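Local coordinates for protein probable L,D-transpeptidase 3 (Mycobacterium tuberculosis, PDB 6D4K) that probably acts as an L,D-transpeptidase in cell-wall biogenesis, perhaps anchoring proteins to peptidoglycan, and is covalently modified by the beta-lactam faropenem, at residues G25-S30 / T48-I53; V66-T71 / V100-G105; I184-S189 / G199-V204. All coordinates share one frame; numbering follows the deposited sequence.

Contact 1 of 3, residues G25-S30 / T48-I53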
loop_
_atom_site.group_PDB
_atom_site.type_symbol
_atom_site.label_atom_id
_atom_site.label_comp_id
_atom_site.label_asym_id
_atom_site.label_seq_id
_atom_site.Cartn_x
_atom_site.Cartn_y
_atom_site.Cartn_z
ATOM N N GLY A 25 -27.382 7.501 15.794
ATOM C CA GLY A 25 -26.131 6.921 16.254
ATOM C C GLY A 25 -25.231 6.463 15.124
ATOM O O GLY A 25 -24.007 6.403 15.286
ATOM N N PHE A 26 -25.812 6.132 13.969
ATOM C CA PHE A 26 -25.032 5.725 12.812
ATOM C C PHE A 26 -24.873 6.845 11.790
ATOM O O PHE A 26 -24.576 6.568 10.625
ATOM C CB PHE A 26 -25.614 4.468 12.161
ATOM C CG PHE A 26 -25.848 3.328 13.121
ATOM C CD1 PHE A 26 -24.983 3.097 14.182
ATOM C CD2 PHE A 26 -26.922 2.469 12.937
ATOM C CE1 PHE A 26 -25.202 2.036 15.063
ATOM C CE2 PHE A 26 -27.144 1.408 13.810
ATOM C CZ PHE A 26 -26.282 1.190 14.871
ATOM N N ALA A 27 -25.048 8.101 12.210
ATOM C CA ALA A 27 -24.861 9.238 11.315
ATOM C C ALA A 27 -23.450 9.239 10.739
ATOM O O ALA A 27 -22.463 9.163 11.477
ATOM C CB ALA A 27 -25.100 10.540 12.081
ATOM N N VAL A 28 -23.360 9.354 9.419
ATOM C CA VAL A 28 -22.085 9.340 8.708
ATOM C C VAL A 28 -21.597 10.769 8.503
ATOM O O VAL A 28 -22.279 11.593 7.880
ATOM C CB VAL A 28 -22.224 8.620 7.363
ATOM C CG1 VAL A 28 -20.949 8.788 6.541
ATOM C CG2 VAL A 28 -22.527 7.157 7.586
ATOM N N ALA A 29 -20.399 11.057 9.008
ATOM C CA ALA A 29 -19.828 12.381 8.807
ATOM C C ALA A 29 -19.282 12.516 7.394
ATOM O O ALA A 29 -19.519 13.530 6.721
ATOM C CB ALA A 29 -18.729 12.635 9.841
ATOM N N SER A 30 -18.569 11.497 6.919
ATOM C CA SER A 30 -17.851 11.630 5.661
ATOM C C SER A 30 -17.460 10.254 5.144
ATOM O O SER A 30 -17.441 9.273 5.891
ATOM C CB SER A 30 -16.601 12.495 5.840
ATOM O OG SER A 30 -15.735 11.904 6.787
ATOM N N THR A 48 -16.596 7.391 7.980
ATOM C CA THR A 48 -16.324 8.017 9.271
ATOM C C THR A 48 -17.647 8.445 9.886
ATOM O O THR A 48 -18.420 9.180 9.258
ATOM C CB THR A 48 -15.400 9.225 9.105
ATOM O OG1 THR A 48 -14.137 8.776 8.603
ATOM C CG2 THR A 48 -15.200 9.935 10.456
ATOM N N PHE A 49 -17.900 7.980 11.102
ATOM C CA PHE A 49 -19.141 8.272 11.804
ATOM C C PHE A 49 -19.030 9.546 12.637
ATOM O O PHE A 49 -17.951 9.916 13.102
ATOM C CB PHE A 49 -19.546 7.103 12.702
ATOM C CG PHE A 49 -19.915 5.868 11.937
ATOM C CD1 PHE A 49 -21.195 5.732 11.426
ATOM C CD2 PHE A 49 -18.994 4.859 11.732
ATOM C CE1 PHE A 49 -21.570 4.586 10.723
ATOM C CE2 PHE A 49 -19.344 3.703 11.007
ATOM C CZ PHE A 49 -20.638 3.571 10.518
ATOM N N SER A 50 -20.165 10.218 12.835
ATOM C CA SER A 50 -20.146 11.456 13.615
ATOM C C SER A 50 -19.812 11.197 15.077
ATOM O O SER A 50 -19.268 12.080 15.741
ATOM C CB SER A 50 -21.469 12.214 13.465
ATOM O OG SER A 50 -21.587 12.732 12.157
ATOM N N ALA A 51 -20.111 10.007 15.593
ATOM C CA ALA A 51 -19.779 9.667 16.969
ATOM C C ALA A 51 -19.329 8.212 17.060
ATOM O O ALA A 51 -19.742 7.383 16.245
ATOM C CB ALA A 51 -20.968 9.878 17.918
ATOM N N PRO A 52 -18.492 7.887 18.036
ATOM C CA PRO A 52 -18.043 6.497 18.191
ATOM C C PRO A 52 -19.195 5.526 18.390
ATOM O O PRO A 52 -20.192 5.822 19.055
ATOM C CB PRO A 52 -17.156 6.556 19.441
ATOM C CG PRO A 52 -16.656 7.958 19.464
ATOM C CD PRO A 52 -17.788 8.798 18.958
ATOM N N ILE A 53 -19.035 4.339 17.810
ATOM C CA ILE A 53 -19.918 3.216 18.067
ATOM C C ILE A 53 -19.115 2.259 18.929
ATOM O O ILE A 53 -18.346 1.433 18.424
ATOM C CB ILE A 53 -20.378 2.572 16.750
ATOM C CG1 ILE A 53 -21.097 3.614 15.886
ATOM C CG2 ILE A 53 -21.286 1.402 17.055
ATOM C CD1 ILE A 53 -21.251 3.221 14.445
HETATM O O HOH W 1 -22.467 8.674 14.304
HETATM O O HOH W 2 -22.787 6.307 17.819
#
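Ala29 and Ser30 both face Thr48 across two antiparallel strands, and their N-H groups share one acceptor: Ala29 N lies 2.7 Å and Ser30 N 3.3 Å from Thr48 O. This classic beta bulge shifts the register of strand 28-32, an outermost strand of its sheet in the Ig-like domain. Thr48 N bonds Ser30 O in return, and where the strand pairing gives out Ser50 N still reaches Ala27 O.

The Phe49 side chain runs inward from this backbone. Its CB starts beside Ala27 O, 3.8 Å away, and with CG anti to the carbonyl carbon (chi1 -66°) CG is still beside that oxygen. Phe49 CD1 lies between two carbonyl oxygens, 3.7 Å from Ala27 O and 3.6 Å from Phe26 O. CE1 keeps Phe26 O at the ring edge, in plane, and meets a methyl of Val28, CG2, at 4.2 Å; Val66 also touches this side chain. The slim, unbranched end of isoleucine lets one methyl, Ile53 CD1, touch both rings, lying 3.7 Å above the centre of Phe49 and meeting Phe26 CD1 at 3.7 Å. Phe26 in turn packs on Ala61, Ala62 and Ala65 of helix 59-65, whose small side chains let a large ring lie close to the helix.

Beyond the paired strands, between Gly25 and Ala51-Pro52, water takes over. Gly25 O is held by two waters, Ala27 O by one water and by Ser50 N. Phe26 O probably gains instead a weak electrostatic attraction from the electropositive rim of the Phe49 ring.

Contact 2 of 3, residues V66-T71 / V100-G105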
loop_
_atom_site.group_PDB
_atom_site.type_symbol
_atom_site.label_atom_id
_atom_site.label_comp_id
_atom_site.label_asym_id
_atom_site.label_seq_id
_atom_site.Cartn_x
_atom_site.Cartn_y
_atom_site.Cartn_z
ATOM N N VAL A 66 -24.695 1.534 6.450
ATOM C CA VAL A 66 -23.728 2.145 5.542
ATOM C C VAL A 66 -23.399 1.186 4.401
ATOM O O VAL A 66 -22.316 1.236 3.815
ATOM C CB VAL A 66 -22.472 2.644 6.288
ATOM C CG1 VAL A 66 -22.877 3.630 7.387
ATOM C CG2 VAL A 66 -21.654 1.473 6.869
ATOM N N GLU A 67 -24.346 0.311 4.077
ATOM C CA GLU A 67 -24.229 -0.644 2.983
ATOM C C GLU A 67 -23.600 -0.002 1.751
ATOM O O GLU A 67 -24.061 1.043 1.275
ATOM C CB GLU A 67 -25.639 -1.136 2.645
ATOM C CG GLU A 67 -25.699 -2.215 1.575
ATOM C CD GLU A 67 -27.122 -2.544 1.142
ATOM O OE1 GLU A 67 -28.069 -1.883 1.623
ATOM O OE2 GLU A 67 -27.290 -3.470 0.322
ATOM N N VAL A 68 -22.524 -0.599 1.247
ATOM C CA VAL A 68 -21.805 -0.037 0.108
ATOM C C VAL A 68 -22.350 -0.639 -1.184
ATOM O O VAL A 68 -22.305 -1.859 -1.385
ATOM C CB VAL A 68 -20.294 -0.274 0.227
ATOM C CG1 VAL A 68 -19.580 0.260 -1.018
ATOM C CG2 VAL A 68 -19.766 0.364 1.515
ATOM N N LYS A 69 -22.858 0.215 -2.074
ATOM C CA LYS A 69 -23.383 -0.216 -3.366
ATOM C C LYS A 69 -22.650 0.558 -4.452
ATOM O O LYS A 69 -22.833 1.771 -4.593
ATOM C CB LYS A 69 -24.896 -0.013 -3.448
ATOM C CG LYS A 69 -25.668 -0.781 -2.376
ATOM C CD LYS A 69 -27.071 -0.226 -2.184
ATOM C CE LYS A 69 -28.061 -0.858 -3.154
ATOM N NZ LYS A 69 -28.924 -1.885 -2.494
ATOM N N SER A 70 -21.808 -0.136 -5.199
ATOM C CA SER A 70 -21.002 0.472 -6.245
ATOM C C SER A 70 -21.514 0.066 -7.627
ATOM O O SER A 70 -22.180 -0.963 -7.816
ATOM C CB SER A 70 -19.533 0.060 -6.106
ATOM O OG SER A 70 -19.432 -1.364 -6.215
ATOM N N THR A 71 -21.192 0.904 -8.602
ATOM C CA THR A 71 -21.410 0.589 -10.005
ATOM C C THR A 71 -20.047 0.804 -10.673
ATOM O O THR A 71 -19.536 1.924 -10.682
ATOM C CB THR A 71 -22.481 1.515 -10.604
ATOM O OG1 THR A 71 -23.675 1.439 -9.812
ATOM C CG2 THR A 71 -22.802 1.123 -12.034
ATOM N N VAL A 100 -16.286 5.271 -10.857
ATOM C CA VAL A 100 -17.021 4.329 -10.025
ATOM C C VAL A 100 -18.116 5.106 -9.317
ATOM O O VAL A 100 -17.843 6.100 -8.642
ATOM C CB VAL A 100 -16.098 3.637 -9.005
ATOM C CG1 VAL A 100 -16.913 2.716 -8.103
ATOM C CG2 VAL A 100 -14.994 2.852 -9.712
ATOM N N GLU A 101 -19.365 4.690 -9.506
ATOM C CA GLU A 101 -20.458 5.264 -8.740
ATOM C C GLU A 101 -20.538 4.576 -7.389
ATOM O O GLU A 101 -20.364 3.360 -7.280
ATOM C CB GLU A 101 -21.784 5.117 -9.479
ATOM C CG GLU A 101 -21.772 5.749 -10.851
ATOM C CD GLU A 101 -23.145 5.764 -11.482
ATOM O OE1 GLU A 101 -24.081 6.285 -10.839
ATOM O OE2 GLU A 101 -23.291 5.250 -12.612
ATOM N N LEU A 102 -20.814 5.356 -6.357
ATOM C CA LEU A 102 -20.763 4.850 -5.000
ATOM C C LEU A 102 -21.986 5.338 -4.241
ATOM O O LEU A 102 -22.286 6.537 -4.240
ATOM C CB LEU A 102 -19.470 5.337 -4.341
ATOM C CG LEU A 102 -19.102 4.808 -2.976
ATOM C CD1 LEU A 102 -18.956 3.296 -3.004
ATOM C CD2 LEU A 102 -17.803 5.437 -2.567
ATOM N N SER A 103 -22.703 4.413 -3.611
ATOM C CA SER A 103 -23.724 4.757 -2.631
ATOM C C SER A 103 -23.323 4.148 -1.298
ATOM O O SER A 103 -22.914 2.984 -1.235
ATOM C CB SER A 103 -25.113 4.268 -3.061
ATOM O OG SER A 103 -25.589 5.013 -4.173
ATOM N N VAL A 104 -23.419 4.942 -0.238
ATOM C CA VAL A 104 -23.151 4.494 1.119
ATOM C C VAL A 104 -24.341 4.963 1.940
ATOM O O VAL A 104 -24.478 6.164 2.201
ATOM C CB VAL A 104 -21.832 5.071 1.661
ATOM C CG1 VAL A 104 -21.607 4.660 3.109
ATOM C CG2 VAL A 104 -20.647 4.648 0.774
ATOM N N GLY A 105 -25.226 4.036 2.299
ATOM C CA GLY A 105 -26.427 4.384 3.042
ATOM C C GLY A 105 -27.191 5.584 2.502
ATOM O O GLY A 105 -27.381 6.580 3.211
#
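Val68 and Leu102 meet on the inward face of an antiparallel strand pair at the border of the Ig-like beta sandwich, where strand 68-71 is an outermost strand and strand 99-104 its neighbour. Four backbone bonds zip them together, two at Lys69 with Ser103 and two at Thr71 with Glu101; the Lys69 N to Ser103 O bond is 2.9 Å long and nearly straight, at 174°. A weak fifth, Gly105 N to Glu67 O at 3.4 Å, marks where the pairing frays.

The inward side is tightly packed and mostly branched aliphatic, as suits an interface between sheets. Leu102, with CG anti to the backbone N (chi1 -173°), swings CD1 back toward the edge strand, 3.7 Å from Val68 CG1. Val104 CG1 lies 3.9 Å from Val66 CB, just after helix 59-65. Val45 and Val47 of the facing sheet press on Leu102 and Val104, closing the sandwich.

The outward side is looser and polar. Thr71 and Glu101 run next to one another in the same direction, with their CB atoms 3.8 Å apart; a beta-branched threonine favours extended backbone, and the extended glutamate lets its carboxylate reach solvent. The Lys69 chain bends away from Ser103 and back along its own strand toward Glu67, where NZ makes a long salt bridge of 3.6 Å to OE2 of Glu67. Gly105 leaves the strand with positive phi (47°), a conformation that glycine adopts easily. On the inward face again, Ser70 turns its OG to Pro72 O, while Ser70 CA comes within 3.1 Å of Glu101 O in a CA-H...O contact.

Contact 3 of 3, residues I184-S189 / G199-V204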
loop_
_atom_site.group_PDB
_atom_site.type_symbol
_atom_site.label_atom_id
_atom_site.label_comp_id
_atom_site.label_asym_id
_atom_site.label_seq_id
_atom_site.Cartn_x
_atom_site.Cartn_y
_atom_site.Cartn_z
ATOM N N ILE A 184 11.616 10.157 8.217
ATOM C CA ILE A 184 12.499 9.521 9.187
ATOM C C ILE A 184 11.877 8.194 9.590
ATOM O O ILE A 184 10.725 8.144 10.035
ATOM C CB ILE A 184 12.722 10.422 10.409
ATOM C CG1 ILE A 184 13.447 11.707 10.002
ATOM C CG2 ILE A 184 13.502 9.675 11.486
ATOM C CD1 ILE A 184 14.790 11.469 9.351
ATOM N N MET A 185 12.628 7.114 9.415
ATOM C CA MET A 185 12.204 5.795 9.852
ATOM C C MET A 185 13.074 5.355 11.019
ATOM O O MET A 185 14.306 5.451 10.962
ATOM C CB MET A 185 12.226 4.779 8.708
ATOM C CG MET A 185 10.984 4.852 7.832
ATOM S SD MET A 185 10.911 3.541 6.606
ATOM C CE MET A 185 11.717 2.192 7.459
ATOM N N ASP A 186 12.418 4.889 12.072
ATOM C CA ASP A 186 13.018 4.638 13.366
ATOM C C ASP A 186 12.857 3.160 13.691
ATOM O O ASP A 186 11.857 2.536 13.324
ATOM C CB ASP A 186 12.273 5.481 14.404
ATOM C CG ASP A 186 13.071 5.709 15.649
ATOM O OD1 ASP A 186 13.246 4.734 16.402
ATOM O OD2 ASP A 186 13.511 6.859 15.876
ATOM N N SER A 187 13.849 2.594 14.380
ATOM C CA SER A 187 13.797 1.168 14.684
ATOM C C SER A 187 12.718 0.807 15.698
ATOM O O SER A 187 12.436 -0.382 15.874
ATOM C CB SER A 187 15.154 0.668 15.175
ATOM O OG SER A 187 15.522 1.299 16.386
ATOM N N SER A 188 12.109 1.791 16.364
ATOM C CA SER A 188 11.054 1.505 17.330
ATOM C C SER A 188 9.808 0.901 16.691
ATOM O O SER A 188 8.947 0.391 17.418
ATOM C CB SER A 188 10.683 2.776 18.095
ATOM O OG SER A 188 10.198 3.775 17.214
ATOM N N SER A 189 9.689 0.944 15.361
ATOM C CA SER A 189 8.523 0.381 14.692
ATOM C C SER A 189 8.493 -1.140 14.745
ATOM O O SER A 189 7.416 -1.729 14.608
ATOM C CB SER A 189 8.469 0.843 13.234
ATOM O OG SER A 189 8.442 2.257 13.144
ATOM N N GLY A 199 19.410 -1.236 16.888
ATOM C CA GLY A 199 18.482 -0.236 16.411
ATOM C C GLY A 199 19.040 0.577 15.263
ATOM O O GLY A 199 20.192 0.438 14.852
ATOM N N TYR A 200 18.192 1.458 14.740
ATOM C CA TYR A 200 18.563 2.278 13.598
ATOM C C TYR A 200 17.669 3.506 13.552
ATOM O O TYR A 200 16.583 3.534 14.136
ATOM C CB TYR A 200 18.474 1.492 12.283
ATOM C CG TYR A 200 17.119 0.872 12.009
ATOM C CD1 TYR A 200 16.091 1.617 11.447
ATOM C CD2 TYR A 200 16.874 -0.463 12.302
ATOM C CE1 TYR A 200 14.853 1.054 11.195
ATOM C CE2 TYR A 200 15.642 -1.035 12.054
ATOM C CZ TYR A 200 14.634 -0.273 11.498
ATOM O OH TYR A 200 13.403 -0.837 11.245
ATOM N N ARG A 201 18.153 4.526 12.849
ATOM C CA ARG A 201 17.364 5.713 12.535
ATOM C C ARG A 201 17.793 6.175 11.152
ATOM O O ARG A 201 18.928 6.632 10.972
ATOM C CB ARG A 201 17.573 6.818 13.568
ATOM C CG ARG A 201 16.868 8.113 13.228
ATOM C CD ARG A 201 17.143 9.173 14.277
ATOM N NE ARG A 201 16.812 10.509 13.791
ATOM C CZ ARG A 201 15.675 11.142 14.055
ATOM N NH1 ARG A 201 14.750 10.565 14.813
ATOM N NH2 ARG A 201 15.467 12.358 13.566
ATOM N N LEU A 202 16.891 6.052 10.187
ATOM C CA LEU A 202 17.186 6.287 8.787
ATOM C C LEU A 202 16.334 7.432 8.268
ATOM O O LEU A 202 15.217 7.665 8.739
ATOM C CB LEU A 202 16.848 5.044 7.958
ATOM C CG LEU A 202 17.433 3.722 8.447
ATOM C CD1 LEU A 202 16.617 2.553 7.925
ATOM C CD2 LEU A 202 18.887 3.600 8.025
ATOM N N SER A 203 16.878 8.151 7.295
ATOM C CA SER A 203 16.103 9.069 6.478
ATOM C C SER A 203 15.875 8.387 5.139
ATOM O O SER A 203 16.836 8.032 4.448
ATOM C CB SER A 203 16.833 10.393 6.281
ATOM O OG SER A 203 16.024 11.286 5.537
ATOM N N VAL A 204 14.609 8.191 4.788
ATOM C CA VAL A 204 14.212 7.386 3.640
ATOM C C VAL A 204 13.696 8.331 2.565
ATOM O O VAL A 204 12.749 9.091 2.802
ATOM C CB VAL A 204 13.156 6.344 4.033
ATOM C CG1 VAL A 204 12.636 5.635 2.806
ATOM C CG2 VAL A 204 13.749 5.348 5.027
#
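Ser187 sets its CB almost squarely over the Tyr200 ring, 3.5 Å from the centroid and 11° off the ring normal, a CH-pi contact that a small side chain makes easily at such close range. On the other face of the strand pair, Ile184 CG2 lies over the centre of the Arg201 guanidinium, 3.6 Å above its plane. The arginine, extended from CG to NE with chi1 175°, reaches across to the neighbouring strand 183-186, crossing Ile184 obliquely and bringing NH1 to 4.0 Å from Asp186 OD2; the opposite charges probably attract one another, though the distance is beyond a salt bridge. On the Tyr200 side, Met185 SD touches Val204 CG2 at 3.7 Å, flexible thioether against rigid valine.

Backbone bonds hold these groups in register. Met185 and Leu202 exchange a pair of them, Met185 N lying 2.7 Å from Leu202 O, and Ser187 N bonds Tyr200 O. The result is a two-stranded antiparallel hairpin in the catalytic domain, consistent with the flap beside the active site of L,D-transpeptidases. Where strand 183-186 ends, Asp186 OD1 accepts from Ser188 N at 3.2 Å, an Asx turn leading into the 3-10 segment.

Farther out, Ser187 OG bonds Ile192 O in the intervening loop. Val204 packs on His218, the predicted proton donor/acceptor, and Met185 on Cys236, the residue faropenem acylates. The Tyr200 ring meets His234 edge-to-face.

Overall arrangement
From the N terminus the three contacts follow in series, none enclosing or crossing another. Contact 1 closes the loop between 25-30 and 48-53, joining the first two strands of one Ig-like sheet. The chain then runs through helix 59-65 into contact 2, which closes the longer excursion from 66-71 to 100-105 and secures an edge of the second sheet. The two touch where Val28 CG2 packs on Val66 CG1, although their centres are about 17 Å apart, so both sheets are tied near the helix. Contact 3 closes a short loop in the catalytic domain, pairing strands 183-186 and 201-204; its centre lies about 35 Å from that of contact 1.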